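Local coordinates for diaminopimelate decarboxylase (Aquifex aeolicus, PDB 2P3E), which catalyses the pyridoxal 5'-phosphate-dependent decarboxylation of meso-2,6-diaminopimelate to L-lysine, the last step of lysine biosynthesis by the diaminopimelate pathway, as a homodimer, at the interface of chains A and B. Sequence-based numbering; all coordinates share one arbitrary frame. Chains: chain A/B, Diaminopimelate decarboxylase.

Contact 1: the interface of chains A and B. Residues chain A 109, 111-113, 115-116; chain B 296-297, 310, 365, 388.
The backbone of chain A runs as loop through A:Lys111 and A:Thr112 into helix 113-121, and this turn rests on B:Gln296 and B:Phe297 of the long strand 289-301 in chain B. The carbonyl O of A:Lys111 points to the rim of the B:Phe297 ring, 3.4 Å from CZ, while CB of the lysine lies beside the same rim. OE1 of B:Gln296, on a chain bent at chi2, lies 3.6 Å from CA of A:Thr112, with the methyl CG2 beside it. A:Thr112 caps the helix and forms a capping box with A:Glu115, whose backbone N returns a weak bond to OG1. That hydroxyl sits between its own backbone N and carbonyl carbon (chi1 62°) and donates to the carboxylate OE1 of A:Glu115 at 3.0 Å. The backbone N of A:Thr112 reaches OE1 from the opposite face, so two bonds grip one oxygen and limit the turning of the carboxylate. NH2 of B:Arg388 adds a weak salt bridge to it at 3.5 Å, the carboxylate and guanidinium planes standing 74° apart. On the other flank, B:Arg365 stretches out to A:Glu113, whose OE1 it meets through NH2 at 3.0 Å, nearly along the C-O axis. Its NE gives a bent hydrogen bond to the carbonyl O of B:Gln296 at 2.8 Å, in the guanidinium plane, which probably helps to set the group for its partner. Water 1 joins B:Arg365 NH2, the A:Lys111 carbonyl and B:Gln296 OE1; water 2 links that OE1 to A:Glu113 N. Ion pairs and water bridges thus hold the helix start of one subunit against strand 289-301 and two loop arginines of the other, and probably help to keep the homodimer in register.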
loop_
_atom_site.group_PDB
_atom_site.type_symbol
_atom_site.label_atom_id
_atom_site.label_comp_id
_atom_site.label_asym_id
_atom_site.label_seq_id
_atom_site.Cartn_x
_atom_site.Cartn_y
_atom_site.Cartn_z
ATOM N N VAL A 109 6.149 17.460 4.316
ATOM C CA VAL A 109 7.090 17.266 5.419
ATOM C C VAL A 109 8.130 16.173 5.098
ATOM O O VAL A 109 9.018 15.894 5.914
ATOM C CB VAL A 109 6.346 16.985 6.761
ATOM C CG1 VAL A 109 5.464 18.175 7.151
ATOM C CG2 VAL A 109 5.523 15.701 6.695
ATOM N N LYS A 111 11.059 15.653 3.781
ATOM C CA LYS A 111 12.216 16.488 3.417
ATOM C C LYS A 111 13.463 16.142 4.240
ATOM O O LYS A 111 13.785 16.819 5.230
ATOM C CB LYS A 111 11.870 17.971 3.561
ATOM C CG LYS A 111 10.848 18.467 2.551
ATOM C CD LYS A 111 10.376 19.886 2.870
ATOM C CE LYS A 111 9.646 20.530 1.694
ATOM N NZ LYS A 111 8.622 21.466 2.207
ATOM N N THR A 112 14.145 15.072 3.827
ATOM C CA THR A 112 15.429 14.664 4.422
ATOM C C THR A 112 16.537 15.624 4.007
ATOM O O THR A 112 16.358 16.438 3.094
ATOM C CB THR A 112 15.834 13.231 4.004
ATOM O OG1 THR A 112 16.011 13.189 2.583
ATOM C CG2 THR A 112 14.768 12.197 4.425
ATOM N N GLU A 113 17.682 15.534 4.685
ATOM C CA GLU A 113 18.831 16.389 4.372
ATOM C C GLU A 113 19.238 16.254 2.893
ATOM O O GLU A 113 19.447 17.256 2.213
ATOM C CB GLU A 113 20.015 16.057 5.296
ATOM C CG GLU A 113 21.209 16.990 5.167
ATOM C CD GLU A 113 21.059 18.280 5.945
ATOM O OE1 GLU A 113 20.019 18.481 6.632
ATOM O OE2 GLU A 113 22.005 19.108 5.876
ATOM N N GLU A 115 17.421 15.084 0.245
ATOM C CA GLU A 115 16.369 15.572 -0.655
ATOM C C GLU A 115 16.412 17.099 -0.758
ATOM O O GLU A 115 16.354 17.657 -1.857
ATOM C CB GLU A 115 14.979 15.130 -0.159
ATOM C CG GLU A 115 14.644 13.651 -0.382
ATOM C CD GLU A 115 13.333 13.257 0.293
ATOM O OE1 GLU A 115 13.220 13.374 1.554
ATOM O OE2 GLU A 115 12.428 12.814 -0.435
ATOM N N LEU A 116 16.503 17.765 0.395
ATOM C CA LEU A 116 16.617 19.222 0.441
ATOM C C LEU A 116 17.879 19.744 -0.226
ATOM O O LEU A 116 17.828 20.764 -0.909
ATOM C CB LEU A 116 16.554 19.747 1.872
ATOM C CG LEU A 116 15.203 19.636 2.574
ATOM C CD1 LEU A 116 15.321 20.095 4.029
ATOM C CD2 LEU A 116 14.122 20.409 1.798
ATOM N N GLN B 296 13.214 13.805 11.668
ATOM C CA GLN B 296 13.584 14.848 10.721
ATOM C C GLN B 296 13.239 16.218 11.284
ATOM O O GLN B 296 14.089 17.107 11.284
ATOM C CB GLN B 296 12.881 14.633 9.377
ATOM C CG GLN B 296 13.176 13.291 8.722
ATOM C CD GLN B 296 14.661 13.014 8.570
ATOM O OE1 GLN B 296 15.393 13.795 7.955
ATOM N NE2 GLN B 296 15.118 11.899 9.134
ATOM N N PHE B 297 12.007 16.382 11.780
ATOM C CA PHE B 297 11.556 17.672 12.320
ATOM C C PHE B 297 10.684 17.492 13.560
ATOM O O PHE B 297 9.979 16.483 13.694
ATOM C CB PHE B 297 10.745 18.470 11.286
ATOM C CG PHE B 297 11.451 18.679 9.982
ATOM C CD1 PHE B 297 12.439 19.645 9.854
ATOM C CD2 PHE B 297 11.127 17.901 8.880
ATOM C CE1 PHE B 297 13.107 19.826 8.625
ATOM C CE2 PHE B 297 11.779 18.083 7.658
ATOM C CZ PHE B 297 12.769 19.053 7.536
ATOM N N ASP B 310 11.297 9.797 9.046
ATOM C CA ASP B 310 11.515 9.492 7.621
ATOM C C ASP B 310 10.780 8.249 7.125
ATOM O O ASP B 310 10.809 7.931 5.935
ATOM C CB ASP B 310 13.019 9.485 7.246
ATOM C CG ASP B 310 13.845 8.425 7.997
ATOM O OD1 ASP B 310 13.310 7.603 8.776
ATOM O OD2 ASP B 310 15.078 8.418 7.782
ATOM N N ARG B 365 15.797 16.108 16.419
ATOM C CA ARG B 365 16.176 15.883 15.035
ATOM C C ARG B 365 17.488 15.085 14.986
ATOM O O ARG B 365 18.439 15.412 15.698
ATOM C CB ARG B 365 16.319 17.230 14.302
ATOM C CG ARG B 365 16.916 17.118 12.897
ATOM C CD ARG B 365 16.613 18.356 12.018
ATOM N NE ARG B 365 16.647 18.026 10.576
ATOM C CZ ARG B 365 17.744 18.135 9.843
ATOM N NH1 ARG B 365 18.851 18.551 10.428
ATOM N NH2 ARG B 365 17.751 17.844 8.550
ATOM N N ARG B 388 8.762 7.137 -3.168
ATOM C CA ARG B 388 9.672 6.843 -2.081
ATOM C C ARG B 388 10.215 5.425 -2.194
ATOM O O ARG B 388 9.448 4.469 -2.127
ATOM C CB ARG B 388 8.980 7.045 -0.717
ATOM C CG ARG B 388 8.483 8.481 -0.519
ATOM C CD ARG B 388 8.206 8.839 0.944
ATOM N NE ARG B 388 9.440 9.265 1.614
ATOM C CZ ARG B 388 9.982 10.498 1.594
ATOM N NH1 ARG B 388 9.404 11.538 0.976
ATOM N NH2 ARG B 388 11.135 10.693 2.241
HETATM O O HOH W 1 15.565 16.687 7.397
HETATM O O HOH W 2 17.801 13.922 7.167
#

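Contact 2: the interface of chains A and B. Residues chain A 65, 86-87, 90, 110; chain B 346, 348, 386, 388.
A:Ser87 and B:Asn386 meet through the serine hydroxyl, which donates to the asparagine backbone carbonyl: OG to O is 2.6 Å, with the donor tilted 20° from the carbonyl plane. The same OG accepts from the backbone N of A:Glu90, an N-cap for helix 88-96, so the hydroxyl serves helix and interface together. An alanine here would probably leave the B:Asn386 carbonyl without this donor and the first turn of the helix without its cap. The side chain of B:Asn386 can be followed outward. CB faces CG2 of A:Val86 at 4.0 Å, and CG comes nearer to that methyl, at 3.6 Å. At the tip, OD1 stands 3.5 Å from the same CG2 of A:Val86. It accepts from the backbone N of B:Cys348 at 3.0 Å, in the carbonyl plane, while ND2 turns toward CB of A:Lys65. OD1 also meets water 4, shared with the carbonyls of A:Val86 and B:Pro346 and with NH1 of B:Arg388. Water 5 joins A:Lys65 NZ to the B:Cys348 carbonyl, and water 3 joins A:Lys65 O to B:Asn386 N. The other methyl of A:Val86, CG1, packs on SG of B:Cys348, turned anti to its backbone N (chi1 -153°). The site lies where A:Lys65 of 3-10 helix 64-66, the lysine expected to carry pyridoxal 5'-phosphate, here without it, faces the predicted proton donor B:Cys348 and 3-10 helix 385-387, so both subunits build one active site.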
loop_
_atom_site.group_PDB
_atom_site.type_symbol
_atom_site.label_atom_id
_atom_site.label_comp_id
_atom_site.label_asym_id
_atom_site.label_seq_id
_atom_site.Cartn_x
_atom_site.Cartn_y
_atom_site.Cartn_z
ATOM N N LYS A 65 2.317 13.559 -6.955
ATOM C CA LYS A 65 1.790 12.537 -6.027
ATOM C C LYS A 65 0.639 11.692 -6.604
ATOM O O LYS A 65 0.505 10.506 -6.260
ATOM C CB LYS A 65 1.345 13.182 -4.701
ATOM C CG LYS A 65 0.266 14.265 -4.878
ATOM C CD LYS A 65 -0.048 14.926 -3.522
ATOM C CE LYS A 65 -1.154 15.949 -3.675
ATOM N NZ LYS A 65 -1.413 16.616 -2.369
ATOM N N VAL A 86 6.753 16.423 -3.651
ATOM C CA VAL A 86 6.807 16.220 -2.198
ATOM C C VAL A 86 7.965 15.313 -1.774
ATOM O O VAL A 86 8.078 14.954 -0.598
ATOM C CB VAL A 86 5.456 15.690 -1.621
ATOM C CG1 VAL A 86 4.312 16.681 -1.898
ATOM C CG2 VAL A 86 5.111 14.290 -2.145
ATOM N N SER A 87 8.825 14.930 -2.725
ATOM C CA SER A 87 9.978 14.083 -2.392
ATOM C C SER A 87 11.112 14.263 -3.381
ATOM O O SER A 87 10.918 14.838 -4.461
ATOM C CB SER A 87 9.571 12.603 -2.345
ATOM O OG SER A 87 9.307 12.124 -3.665
ATOM N N GLU A 90 10.241 12.479 -6.577
ATOM C CA GLU A 90 9.433 13.319 -7.461
ATOM C C GLU A 90 10.246 14.417 -8.160
ATOM O O GLU A 90 9.963 14.768 -9.321
ATOM C CB GLU A 90 8.212 13.883 -6.722
ATOM C CG GLU A 90 7.236 12.765 -6.306
ATOM C CD GLU A 90 5.944 13.311 -5.745
ATOM O OE1 GLU A 90 5.843 14.554 -5.536
ATOM O OE2 GLU A 90 5.044 12.497 -5.476
ATOM N N GLY A 110 8.008 15.574 3.908
ATOM C CA GLY A 110 8.943 14.541 3.428
ATOM C C GLY A 110 10.213 15.162 2.866
ATOM O O GLY A 110 10.406 15.214 1.632
ATOM N N PRO B 346 6.704 11.066 6.250
ATOM C CA PRO B 346 7.017 11.998 5.169
ATOM C C PRO B 346 5.899 12.124 4.111
ATOM O O PRO B 346 5.906 13.072 3.323
ATOM C CB PRO B 346 8.273 11.368 4.539
ATOM C CG PRO B 346 8.071 9.905 4.722
ATOM C CD PRO B 346 7.297 9.735 6.018
ATOM N N CYS B 348 2.584 12.776 1.919
ATOM C CA CYS B 348 1.657 13.897 1.828
ATOM C C CYS B 348 0.197 13.423 1.943
ATOM O O CYS B 348 -0.584 13.432 0.960
ATOM C CB CYS B 348 1.914 14.704 0.548
ATOM S SG CYS B 348 1.403 16.423 0.723
ATOM N N ASN B 386 4.390 8.496 -3.386
ATOM C CA ASN B 386 5.227 9.689 -3.346
ATOM C C ASN B 386 6.643 9.428 -3.893
ATOM O O ASN B 386 7.580 10.158 -3.575
ATOM C CB ASN B 386 5.299 10.287 -1.920
ATOM C CG ASN B 386 3.971 10.908 -1.430
ATOM O OD1 ASN B 386 3.951 11.501 -0.366
ATOM N ND2 ASN B 386 2.882 10.790 -2.205
ATOM N N ARG B 388 8.762 7.137 -3.168
ATOM C CA ARG B 388 9.672 6.843 -2.081
ATOM C C ARG B 388 10.215 5.425 -2.194
ATOM O O ARG B 388 9.448 4.469 -2.127
ATOM C CB ARG B 388 8.980 7.045 -0.717
ATOM C CG ARG B 388 8.483 8.481 -0.519
ATOM C CD ARG B 388 8.206 8.839 0.944
ATOM N NE ARG B 388 9.440 9.265 1.614
ATOM C CZ ARG B 388 9.982 10.498 1.594
ATOM N NH1 ARG B 388 9.404 11.538 0.976
ATOM N NH2 ARG B 388 11.135 10.693 2.241
HETATM O O HOH W 3 2.675 9.016 -5.509
HETATM O O HOH W 4 6.709 12.282 0.663
HETATM O O HOH W 5 -2.614 14.299 -0.979
#

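Contact 1 and contact 2 are neighbouring parts of one two-fold symmetric interface, their C-alpha centres about 10 Å apart. B:Arg388 belongs to both, and the chain A loop 109-112 is divided between them, with A:Gly110 in contact 2. Together they exemplify a general principle: dimeric enzymes often share active sites across an interface with polar flanks. Contact 2 contains active-site residues from both chains; contact 1 lies beside them and may steady the subunits. A:Cys348, about 33 Å from the centre of contact 1 and 27 Å from that of contact 2, serves the twin site, so the dimer carries two composite active sites.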